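UPF0255 protein frsA (PDB 4I4C) probably hydrolyses carboxylic esters as a serine esterase of the alpha/beta-hydrolase clan, and is not a cofactor-independent pyruvate decarboxylase. Local coordinates at residues Glu242-Phe256 with Asn276-Ile289. Sequence-based numbering, arbitrary orientation.
Sequences EDYSRLHQAVLNELF and NAMVRLSFLEQEKI
Arg280 reaches Ser245 and Asp243 with its chain extended from CG to NE, and its NH2 donates in the guanidinium plane to Ser245 OG (3.0 Å, N-H...O angle 159°). The same NH2 makes a salt bridge with Asp243 OD1 at 2.6 Å, close but poorly angled, so that any hydrogen bond in it is weak. Glu242 O lies over one guanidinium face, while Arg280 NE is hydrogen-bonded to Gln346 OE1. Further along, Gln249 NE2 donates to the anti side of Glu285 OE2, amide and carboxylate nearly perpendicular; the modelled 2.5 Å between these two atoms is suspiciously short. Lys288, extended beyond CG, carries NZ to Asn253 OD1 (2.9 Å) and into a salt bridge with Glu285 OE1 of its own segment, weak as a hydrogen bond; its CE meets the edge of the Phe256 ring. Both helices pack on the central, mainly parallel sheet of the alpha/beta-hydrolase fold, Met278 and Leu281 touching strand 266-271, which lies between them in the chain. The axes of segments 246-254 and 276-284 approach to 9.7 Å at a crossing angle of -55°. Met278, bent at chi2 and chi3, brings its CE methyl over the centre of the His248 ring, 3.3 Å from the centroid, a CH-pi contact; His248 NE2 is hydrogen-bonded to Ser199 OG. Tyr244 takes Arg280 CD over one face and Ala277 N at its edge. Its OH accepts from Asn276 ND2 (3.2 Å) and is also hydrogen-bonded to Trp341 O, whereas the same ND2 serves Pro298 O; the Asn276 side chain lies about 7 Å from the bound hexanoic acid. Among apolar groups Leu252 is central: with CG anti to the backbone N (chi1 175°), its CD2 reaches Leu281 CD1, Ile289 CD1 and the aliphatic parts of Glu285 and Lys288. Leu281 CD2 packs against His248 CB.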
loop_
_atom_site.group_PDB
_atom_site.type_symbol
_atom_site.label_atom_id
_atom_site.label_comp_id
_atom_site.label_asym_id
_atom_site.label_seq_id
_atom_site.Cartn_x
_atom_site.Cartn_y
_atom_site.Cartn_z
ATOM N N GLU A 242 -5.434 -9.379 -15.252
ATOM C CA GLU A 242 -5.174 -8.202 -16.074
ATOM C C GLU A 242 -6.238 -7.128 -15.842
ATOM O O GLU A 242 -5.978 -5.939 -16.015
ATOM C CB GLU A 242 -5.061 -8.564 -17.557
ATOM C CG GLU A 242 -4.199 -7.578 -18.339
ATOM C CD GLU A 242 -3.848 -8.065 -19.735
ATOM O OE1 GLU A 242 -3.726 -9.296 -19.935
ATOM O OE2 GLU A 242 -3.693 -7.211 -20.635
ATOM N N ASP A 243 -7.433 -7.560 -15.444
ATOM C CA ASP A 243 -8.488 -6.652 -15.011
ATOM C C ASP A 243 -8.356 -6.438 -13.505
ATOM O O ASP A 243 -9.162 -6.938 -12.723
ATOM C CB ASP A 243 -9.862 -7.236 -15.343
ATOM C CG ASP A 243 -10.995 -6.335 -14.914
ATOM O OD1 ASP A 243 -10.778 -5.108 -14.811
ATOM O OD2 ASP A 243 -12.103 -6.859 -14.667
ATOM N N TYR A 244 -7.329 -5.699 -13.098
ATOM C CA TYR A 244 -7.017 -5.570 -11.679
ATOM C C TYR A 244 -7.715 -4.373 -11.032
ATOM O O TYR A 244 -7.493 -4.076 -9.858
ATOM C CB TYR A 244 -5.496 -5.562 -11.436
ATOM C CG TYR A 244 -4.696 -4.560 -12.254
ATOM C CD1 TYR A 244 -3.786 -4.983 -13.224
ATOM C CD2 TYR A 244 -4.826 -3.191 -12.036
ATOM C CE1 TYR A 244 -3.044 -4.056 -13.982
ATOM C CE2 TYR A 244 -4.090 -2.263 -12.779
ATOM C CZ TYR A 244 -3.202 -2.698 -13.752
ATOM O OH TYR A 244 -2.474 -1.768 -14.481
ATOM N N SER A 245 -8.566 -3.697 -11.800
ATOM C CA SER A 245 -9.367 -2.594 -11.271
ATOM C C SER A 245 -10.740 -3.128 -10.863
ATOM O O SER A 245 -11.567 -2.407 -10.299
ATOM C CB SER A 245 -9.510 -1.477 -12.315
ATOM O OG SER A 245 -10.013 -1.975 -13.545
ATOM N N ARG A 246 -10.934 -4.412 -11.167
ATOM C CA ARG A 246 -12.127 -5.219 -10.900
ATOM C C ARG A 246 -12.886 -4.881 -9.614
ATOM O O ARG A 246 -14.094 -4.652 -9.631
ATOM C CB ARG A 246 -11.664 -6.679 -10.793
ATOM C CG ARG A 246 -12.596 -7.722 -11.328
ATOM C CD ARG A 246 -11.800 -8.953 -11.771
ATOM N NE ARG A 246 -11.525 -9.919 -10.702
ATOM C CZ ARG A 246 -10.348 -10.079 -10.101
ATOM N NH1 ARG A 246 -9.313 -9.319 -10.447
ATOM N NH2 ARG A 246 -10.204 -11.007 -9.154
ATOM N N LEU A 247 -12.173 -4.905 -8.491
ATOM C CA LEU A 247 -12.803 -4.772 -7.188
ATOM C C LEU A 247 -13.227 -3.330 -6.939
ATOM O O LEU A 247 -14.272 -3.069 -6.342
ATOM C CB LEU A 247 -11.852 -5.266 -6.083
ATOM C CG LEU A 247 -11.231 -6.663 -6.206
ATOM C CD1 LEU A 247 -10.385 -7.009 -4.958
ATOM C CD2 LEU A 247 -12.282 -7.729 -6.429
ATOM N N HIS A 248 -12.421 -2.390 -7.416
ATOM C CA HIS A 248 -12.765 -0.974 -7.294
ATOM C C HIS A 248 -14.020 -0.584 -8.080
ATOM O O HIS A 248 -14.798 0.282 -7.649
ATOM C CB HIS A 248 -11.576 -0.115 -7.707
ATOM C CG HIS A 248 -10.372 -0.320 -6.842
ATOM N ND1 HIS A 248 -9.416 -1.270 -7.117
ATOM C CD2 HIS A 248 -9.992 0.281 -5.692
ATOM C CE1 HIS A 248 -8.485 -1.234 -6.178
ATOM N NE2 HIS A 248 -8.808 -0.298 -5.305
ATOM N N GLN A 249 -14.215 -1.228 -9.228
ATOM C CA GLN A 249 -15.377 -0.959 -10.062
ATOM C C GLN A 249 -16.625 -1.411 -9.327
ATOM O O GLN A 249 -17.655 -0.725 -9.336
ATOM C CB GLN A 249 -15.252 -1.695 -11.390
ATOM C CG GLN A 249 -16.460 -1.551 -12.276
ATOM C CD GLN A 249 -16.075 -1.455 -13.720
ATOM O OE1 GLN A 249 -15.279 -2.259 -14.215
ATOM N NE2 GLN A 249 -16.615 -0.454 -14.409
ATOM N N ALA A 250 -16.513 -2.561 -8.673
ATOM C CA ALA A 250 -17.615 -3.124 -7.902
ATOM C C ALA A 250 -17.887 -2.266 -6.679
ATOM O O ALA A 250 -19.040 -2.069 -6.302
ATOM C CB ALA A 250 -17.321 -4.576 -7.492
ATOM N N VAL A 251 -16.830 -1.764 -6.050
ATOM C CA VAL A 251 -17.001 -0.878 -4.905
ATOM C C VAL A 251 -17.633 0.438 -5.376
ATOM O O VAL A 251 -18.490 1.005 -4.695
ATOM C CB VAL A 251 -15.669 -0.603 -4.166
ATOM C CG1 VAL A 251 -15.855 0.491 -3.138
ATOM C CG2 VAL A 251 -15.146 -1.871 -3.477
ATOM N N LEU A 252 -17.221 0.914 -6.552
ATOM C CA LEU A 252 -17.818 2.118 -7.137
ATOM C C LEU A 252 -19.309 1.912 -7.408
ATOM O O LEU A 252 -20.145 2.734 -7.018
ATOM C CB LEU A 252 -17.086 2.529 -8.422
ATOM C CG LEU A 252 -17.628 3.698 -9.256
ATOM C CD1 LEU A 252 -17.635 5.005 -8.478
ATOM C CD2 LEU A 252 -16.820 3.851 -10.543
ATOM N N ASN A 253 -19.644 0.798 -8.052
ATOM C CA ASN A 253 -21.039 0.495 -8.355
ATOM C C ASN A 253 -21.887 0.291 -7.109
ATOM O O ASN A 253 -23.107 0.436 -7.154
ATOM C CB ASN A 253 -21.143 -0.729 -9.266
ATOM C CG ASN A 253 -20.564 -0.477 -10.641
ATOM O OD1 ASN A 253 -20.445 0.671 -11.078
ATOM N ND2 ASN A 253 -20.198 -1.551 -11.332
ATOM N N GLU A 254 -21.238 -0.048 -5.998
ATOM C CA GLU A 254 -21.939 -0.232 -4.734
ATOM C C GLU A 254 -22.293 1.099 -4.034
ATOM O O GLU A 254 -23.227 1.153 -3.223
ATOM C CB GLU A 254 -21.119 -1.130 -3.799
ATOM C CG GLU A 254 -21.822 -1.468 -2.493
ATOM C CD GLU A 254 -23.022 -2.369 -2.701
ATOM O OE1 GLU A 254 -23.066 -3.059 -3.741
ATOM O OE2 GLU A 254 -23.916 -2.390 -1.826
ATOM N N LEU A 255 -21.562 2.169 -4.346
ATOM C CA LEU A 255 -21.789 3.455 -3.672
ATOM C C LEU A 255 -23.211 4.010 -3.855
ATOM O O LEU A 255 -23.666 4.840 -3.059
ATOM C CB LEU A 255 -20.749 4.497 -4.097
ATOM C CG LEU A 255 -19.291 4.202 -3.716
ATOM C CD1 LEU A 255 -18.382 5.343 -4.153
ATOM C CD2 LEU A 255 -19.141 3.934 -2.222
ATOM N N PHE A 256 -23.904 3.552 -4.896
ATOM C CA PHE A 256 -25.296 3.943 -5.121
ATOM C C PHE A 256 -26.188 3.511 -3.971
ATOM O O PHE A 256 -27.151 4.197 -3.632
ATOM C CB PHE A 256 -25.845 3.331 -6.414
ATOM C CG PHE A 256 -25.197 3.852 -7.658
ATOM C CD1 PHE A 256 -25.403 5.163 -8.068
ATOM C CD2 PHE A 256 -24.394 3.028 -8.431
ATOM C CE1 PHE A 256 -24.810 5.647 -9.222
ATOM C CE2 PHE A 256 -23.797 3.505 -9.590
ATOM C CZ PHE A 256 -24.008 4.818 -9.985
ATOM N N ASN A 276 -2.152 2.368 -10.686
ATOM C CA ASN A 276 -2.561 1.773 -11.956
ATOM C C ASN A 276 -4.036 1.478 -11.998
ATOM O O ASN A 276 -4.683 1.668 -13.030
ATOM C CB ASN A 276 -1.854 0.466 -12.197
ATOM C CG ASN A 276 -0.415 0.650 -12.485
ATOM O OD1 ASN A 276 0.255 1.469 -11.844
ATOM N ND2 ASN A 276 0.095 -0.110 -13.458
ATOM N N ALA A 277 -4.556 0.988 -10.877
ATOM C CA ALA A 277 -5.947 0.570 -10.809
ATOM C C ALA A 277 -6.894 1.752 -10.907
ATOM O O ALA A 277 -7.975 1.647 -11.501
ATOM C CB ALA A 277 -6.199 -0.212 -9.527
ATOM N N MET A 278 -6.494 2.873 -10.314
ATOM C CA MET A 278 -7.318 4.077 -10.335
ATOM C C MET A 278 -7.344 4.698 -11.739
ATOM O O MET A 278 -8.371 5.230 -12.161
ATOM C CB MET A 278 -6.811 5.099 -9.304
ATOM C CG MET A 278 -6.812 4.587 -7.859
ATOM S SD MET A 278 -8.393 3.797 -7.483
ATOM C CE MET A 278 -7.880 2.085 -7.421
ATOM N N VAL A 279 -6.220 4.627 -12.446
ATOM C CA VAL A 279 -6.148 5.194 -13.797
ATOM C C VAL A 279 -7.014 4.351 -14.705
ATOM O O VAL A 279 -7.834 4.871 -15.455
ATOM C CB VAL A 279 -4.735 5.142 -14.388
ATOM C CG1 VAL A 279 -4.778 5.624 -15.814
ATOM C CG2 VAL A 279 -3.768 5.978 -13.592
ATOM N N ARG A 280 -6.824 3.053 -14.628
ATOM C CA ARG A 280 -7.651 2.095 -15.294
ATOM C C ARG A 280 -9.114 2.374 -15.113
ATOM O O ARG A 280 -9.866 2.467 -16.035
ATOM C CB ARG A 280 -7.360 0.725 -14.768
ATOM C CG ARG A 280 -7.180 -0.273 -15.810
ATOM C CD ARG A 280 -7.305 -1.615 -15.298
ATOM N NE ARG A 280 -7.173 -2.547 -16.394
ATOM C CZ ARG A 280 -8.131 -3.378 -16.722
ATOM N NH1 ARG A 280 -8.020 -4.188 -17.722
ATOM N NH2 ARG A 280 -9.210 -3.369 -16.028
ATOM N N LEU A 281 -9.489 2.544 -13.880
ATOM C CA LEU A 281 -10.870 2.858 -13.533
ATOM C C LEU A 281 -11.335 4.222 -14.078
ATOM O O LEU A 281 -12.525 4.413 -14.363
ATOM C CB LEU A 281 -11.060 2.781 -12.013
ATOM C CG LEU A 281 -12.456 3.082 -11.477
ATOM C CD1 LEU A 281 -13.501 2.221 -12.169
ATOM C CD2 LEU A 281 -12.499 2.860 -9.970
ATOM N N SER A 282 -10.403 5.160 -14.231
ATOM C CA SER A 282 -10.752 6.513 -14.634
ATOM C C SER A 282 -11.002 6.560 -16.131
ATOM O O SER A 282 -11.557 7.532 -16.645
ATOM C CB SER A 282 -9.650 7.500 -14.253
ATOM O OG SER A 282 -9.592 7.687 -12.843
ATOM N N PHE A 283 -10.582 5.505 -16.825
ATOM C CA PHE A 283 -10.900 5.348 -18.241
ATOM C C PHE A 283 -12.175 4.533 -18.397
ATOM O O PHE A 283 -12.957 4.761 -19.321
ATOM C CB PHE A 283 -9.762 4.657 -18.973
ATOM C CG PHE A 283 -8.622 5.570 -19.332
ATOM C CD1 PHE A 283 -7.573 5.773 -18.453
ATOM C CD2 PHE A 283 -8.588 6.208 -20.565
ATOM C CE1 PHE A 283 -6.520 6.596 -18.787
ATOM C CE2 PHE A 283 -7.539 7.035 -20.903
ATOM C CZ PHE A 283 -6.501 7.228 -20.014
ATOM N N LEU A 284 -12.389 3.587 -17.487
ATOM C CA LEU A 284 -13.555 2.714 -17.570
ATOM C C LEU A 284 -14.856 3.409 -17.161
ATOM O O LEU A 284 -15.907 3.184 -17.764
ATOM C CB LEU A 284 -13.334 1.439 -16.752
ATOM C CG LEU A 284 -12.271 0.468 -17.281
ATOM C CD1 LEU A 284 -11.878 -0.551 -16.217
ATOM C CD2 LEU A 284 -12.766 -0.246 -18.511
ATOM N N GLU A 285 -14.787 4.265 -16.149
ATOM C CA GLU A 285 -15.992 4.916 -15.645
ATOM C C GLU A 285 -15.867 6.434 -15.658
ATOM O O GLU A 285 -15.649 7.057 -14.625
ATOM C CB GLU A 285 -16.295 4.413 -14.240
ATOM C CG GLU A 285 -16.537 2.924 -14.177
ATOM C CD GLU A 285 -17.989 2.554 -14.426
ATOM O OE1 GLU A 285 -18.791 3.457 -14.762
ATOM O OE2 GLU A 285 -18.331 1.359 -14.267
ATOM N N GLN A 286 -16.034 7.029 -16.831
ATOM C CA GLN A 286 -15.694 8.434 -17.002
ATOM C C GLN A 286 -16.733 9.412 -16.451
ATOM O O GLN A 286 -16.468 10.614 -16.361
ATOM C CB GLN A 286 -15.379 8.730 -18.474
ATOM C CG GLN A 286 -14.384 7.754 -19.088
ATOM C CD GLN A 286 -13.632 8.347 -20.272
ATOM O OE1 GLN A 286 -13.695 9.553 -20.516
ATOM N NE2 GLN A 286 -12.917 7.502 -21.011
ATOM N N GLU A 287 -17.910 8.909 -16.082
ATOM C CA GLU A 287 -18.951 9.777 -15.529
ATOM C C GLU A 287 -18.965 9.705 -14.013
ATOM O O GLU A 287 -19.053 10.731 -13.320
ATOM C CB GLU A 287 -20.333 9.407 -16.081
ATOM C CG GLU A 287 -20.629 10.028 -17.454
ATOM C CD GLU A 287 -20.544 11.546 -17.418
ATOM O OE1 GLU A 287 -21.278 12.159 -16.611
ATOM O OE2 GLU A 287 -19.736 12.122 -18.184
ATOM N N LYS A 288 -18.877 8.476 -13.512
ATOM C CA LYS A 288 -18.914 8.214 -12.083
ATOM C C LYS A 288 -17.673 8.723 -11.362
ATOM O O LYS A 288 -17.748 9.066 -10.189
ATOM C CB LYS A 288 -19.092 6.719 -11.815
ATOM C CG LYS A 288 -20.411 6.149 -12.303
ATOM C CD LYS A 288 -20.411 4.640 -12.195
ATOM C CE LYS A 288 -21.583 4.030 -12.942
ATOM N NZ LYS A 288 -21.421 2.555 -13.124
ATOM N N ILE A 289 -16.532 8.761 -12.051
ATOM C CA ILE A 289 -15.298 9.260 -11.443
ATOM C C ILE A 289 -15.109 10.737 -11.777
ATOM O O ILE A 289 -15.033 11.108 -12.945
ATOM C CB ILE A 289 -14.064 8.467 -11.914
ATOM C CG1 ILE A 289 -14.153 7.009 -11.450
ATOM C CG2 ILE A 289 -12.777 9.116 -11.419
ATOM C CD1 ILE A 289 -14.563 6.874 -9.994
#